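Local coordinates for neutral proteinase inhibitor ScNPI (Streptomyces caespitosus, PDB 4HWX), which inhibits serine endopeptidases, probably of the subtilisin type, and simultaneously targets a second peptidase class as a homodimer of single-domain subunits, at residues L68-Y73 with N98-S103. Sequence-based numbering, arbitrary orientation.
Sequences LVCPMY and NTCVMS
Cys70 and Cys100 join by a disulfide that ties the loop between helix 43-52 and strand 77-82 to helix 99-105, in the Streptomyces subtilisin inhibitor fold. Cys70 SG and Cys100 SG are 2.1 Å apart. Cys100 SG lies anti to its backbone N (chi1 -177°), which carries it off the first turn of the helix toward the loop. Pro71 CD touches Cys100 CB at 3.9 Å.

Next to the disulfide, Asn98 is the N-cap of the helix, and its amide works in both directions. OD1 accepts from Val101 N, the capping bond. ND2 donates to two loop carbonyls. Asn98 ND2 lies 2.9 Å from Tyr73 O. This bond is straight (166°) and in the plane of both the carbonyl and the amide. Asn98 ND2 reaches Pro71 O at 2.9 Å from above the carbonyl plane. An alanine in place of Asn98 would probably leave both loop carbonyls and Val101 N without these partners, and the Tyr73 end of the loop less firmly tied to the helix start.

The Tyr73 side chain crosses that of Asn98 at about a right angle, with ring and amide planes 51° apart. ND2 sits over one ring face, offset toward the rim, and Tyr73 CE1 packs 3.6 Å from Asn98 CB. Beyond the ring, Tyr73 OH hydrogen-bonds a water at 2.6 Å, and the same water accepts from Cys100 N at 3.0 Å.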
ATOM      1  N   LEU A  68      15.646 -25.346 -12.949  1.00 28.58           N
ATOM      2  CA  LEU A  68      16.136 -24.659 -11.757  1.00 28.35           C
ATOM      3  C   LEU A  68      16.256 -25.610 -10.561  1.00 30.73           C
ATOM      4  O   LEU A  68      15.452 -26.527 -10.408  1.00 27.93           O
ATOM      5  CB  LEU A  68      15.227 -23.477 -11.372  1.00 29.04           C
ATOM      6  CG  LEU A  68      15.112 -22.311 -12.402  1.00 35.41           C
ATOM      7  CD1 LEU A  68      14.091 -21.288 -11.939  1.00 34.70           C
ATOM      8  CD2 LEU A  68      16.457 -21.624 -12.640  1.00 37.25           C
ATOM      9  N   VAL A  69      17.281 -25.388  -9.737  1.00 28.24           N
ATOM     10  CA  VAL A  69      17.518 -26.156  -8.519  1.00 28.66           C
ATOM     11  C   VAL A  69      17.655 -25.169  -7.364  1.00 30.96           C
ATOM     12  O   VAL A  69      18.209 -24.082  -7.548  1.00 31.65           O
ATOM     13  CB  VAL A  69      18.723 -27.148  -8.611  1.00 33.60           C
ATOM     14  CG1 VAL A  69      18.471 -28.248  -9.654  1.00 33.07           C
ATOM     15  CG2 VAL A  69      20.046 -26.429  -8.896  1.00 35.87           C
ATOM     16  N   CYS A  70      17.143 -25.528  -6.176  1.00 27.38           N
ATOM     17  CA  CYS A  70      17.226 -24.656  -4.992  1.00 27.30           C
ATOM     18  C   CYS A  70      17.684 -25.454  -3.774  1.00 29.56           C
ATOM     19  O   CYS A  70      17.296 -26.629  -3.626  1.00 26.09           O
ATOM     20  CB  CYS A  70      15.878 -23.982  -4.702  1.00 28.17           C
ATOM     21  SG  CYS A  70      15.466 -22.575  -5.788  1.00 31.93           S
ATOM     22  N   PRO A  71      18.404 -24.797  -2.839  1.00 28.92           N
ATOM     23  CA  PRO A  71      18.667 -25.447  -1.543  1.00 29.21           C
ATOM     24  C   PRO A  71      17.323 -25.541  -0.791  1.00 31.01           C
ATOM     25  O   PRO A  71      16.399 -24.748  -1.051  1.00 28.50           O
ATOM     26  CB  PRO A  71      19.678 -24.507  -0.871  1.00 31.06           C
ATOM     27  CG  PRO A  71      19.357 -23.157  -1.423  1.00 35.42           C
ATOM     28  CD  PRO A  71      18.876 -23.389  -2.844  1.00 31.17           C
ATOM     29  N   MET A  72      17.203 -26.499   0.135  1.00 29.63           N
ATOM     30  CA  MET A  72      15.915 -26.722   0.814  1.00 28.06           C
ATOM     31  C   MET A  72      15.873 -26.200   2.241  1.00 31.76           C
ATOM     32  O   MET A  72      14.881 -26.438   2.933  1.00 31.56           O
ATOM     33  CB  MET A  72      15.562 -28.219   0.786  1.00 30.21           C
ATOM     34  CG  MET A  72      15.361 -28.751  -0.626  1.00 32.86           C
ATOM     35  SD  MET A  72      13.731 -28.352  -1.232  1.00 35.83           S
ATOM     36  CE  MET A  72      14.020 -26.878  -2.067  1.00 31.67           C
ATOM     37  N   TYR A  73      16.863 -25.416   2.671  1.00 28.52           N
ATOM     38  CA  TYR A  73      16.792 -24.857   4.026  1.00 29.02           C
ATOM     39  C   TYR A  73      15.577 -23.944   4.147  1.00 33.30           C
ATOM     40  O   TYR A  73      15.139 -23.328   3.152  1.00 31.86           O
ATOM     41  CB  TYR A  73      18.095 -24.116   4.404  1.00 30.76           C
ATOM     42  CG  TYR A  73      18.443 -22.971   3.478  1.00 31.12           C
ATOM     43  CD1 TYR A  73      17.766 -21.756   3.556  1.00 32.03           C
ATOM     44  CD2 TYR A  73      19.527 -23.059   2.606  1.00 31.69           C
ATOM     45  CE1 TYR A  73      18.055 -20.712   2.684  1.00 31.66           C
ATOM     46  CE2 TYR A  73      19.862 -22.000   1.763  1.00 31.50           C
ATOM     47  CZ  TYR A  73      19.112 -20.831   1.800  1.00 33.13           C
ATOM     48  OH  TYR A  73      19.422 -19.760   1.010  1.00 28.78           O
ATOM     49  N   ASN A  98      12.425 -20.053   1.016  1.00 29.04           N
ATOM     50  CA  ASN A  98      13.655 -19.260   1.010  1.00 29.61           C
ATOM     51  C   ASN A  98      13.680 -18.371  -0.245  1.00 31.08           C
ATOM     52  O   ASN A  98      12.748 -18.429  -1.051  1.00 28.63           O
ATOM     53  CB  ASN A  98      14.913 -20.161   1.107  1.00 26.51           C
ATOM     54  CG  ASN A  98      15.016 -21.182   0.010  1.00 32.63           C
ATOM     55  OD1 ASN A  98      14.889 -20.863  -1.167  1.00 29.40           O
ATOM     56  ND2 ASN A  98      15.267 -22.439   0.356  1.00 31.55           N
ATOM     57  N   THR A  99      14.722 -17.540  -0.394  1.00 28.11           N
ATOM     58  CA  THR A  99      14.821 -16.609  -1.526  1.00 27.73           C
ATOM     59  C   THR A  99      14.951 -17.305  -2.861  1.00 28.99           C
ATOM     60  O   THR A  99      14.415 -16.789  -3.852  1.00 27.16           O
ATOM     61  CB  THR A  99      15.975 -15.627  -1.342  1.00 34.35           C
ATOM     62  OG1 THR A  99      17.202 -16.359  -1.285  1.00 37.65           O
ATOM     63  CG2 THR A  99      15.782 -14.743  -0.109  1.00 29.80           C
ATOM     64  N   CYS A 100      15.655 -18.457  -2.918  1.00 26.50           N
ATOM     65  CA  CYS A 100      15.799 -19.195  -4.174  1.00 26.37           C
ATOM     66  C   CYS A 100      14.412 -19.650  -4.669  1.00 27.82           C
ATOM     67  O   CYS A 100      14.109 -19.520  -5.854  1.00 26.53           O
ATOM     68  CB  CYS A 100      16.746 -20.383  -4.007  1.00 27.81           C
ATOM     69  SG  CYS A 100      17.051 -21.297  -5.547  1.00 32.42           S
ATOM     70  N   VAL A 101      13.599 -20.226  -3.770  1.00 25.55           N
ATOM     71  CA  VAL A 101      12.240 -20.722  -4.077  1.00 25.23           C
ATOM     72  C   VAL A 101      11.339 -19.534  -4.521  1.00 28.02           C
ATOM     73  O   VAL A 101      10.572 -19.647  -5.485  1.00 25.93           O
ATOM     74  CB  VAL A 101      11.616 -21.516  -2.890  1.00 27.93           C
ATOM     75  CG1 VAL A 101      10.179 -21.956  -3.215  1.00 27.35           C
ATOM     76  CG2 VAL A 101      12.475 -22.738  -2.538  1.00 27.61           C
ATOM     77  N   MET A 102      11.496 -18.396  -3.864  1.00 25.72           N
ATOM     78  CA  MET A 102      10.769 -17.183  -4.230  1.00 24.78           C
ATOM     79  C   MET A 102      11.079 -16.782  -5.661  1.00 27.96           C
ATOM     80  O   MET A 102      10.147 -16.595  -6.460  1.00 27.21           O
ATOM     81  CB  MET A 102      11.118 -16.033  -3.274  1.00 25.93           C
ATOM     82  CG  MET A 102      10.559 -14.716  -3.754  1.00 28.88           C
ATOM     83  SD  MET A 102      10.828 -13.377  -2.575  1.00 31.51           S
ATOM     84  CE  MET A 102      10.739 -11.935  -3.759  1.00 30.19           C
ATOM     85  N   SER A 103      12.385 -16.692  -5.989  1.00 27.26           N
ATOM     86  CA  SER A 103      12.843 -16.325  -7.337  1.00 28.97           C
ATOM     87  C   SER A 103      12.304 -17.309  -8.389  1.00 32.91           C
ATOM     88  O   SER A 103      11.782 -16.863  -9.437  1.00 30.91           O
ATOM     89  CB  SER A 103      14.367 -16.249  -7.392  1.00 32.94           C
ATOM     90  OG  SER A 103      14.811 -15.986  -8.713  1.00 44.02           O
TER
HETATM   91  O   HOH W   1      17.984 -19.167  -1.083  1.00 30.93           O
HETATM   92  O   HOH W   2      19.218 -16.305   0.862  1.00 41.46           O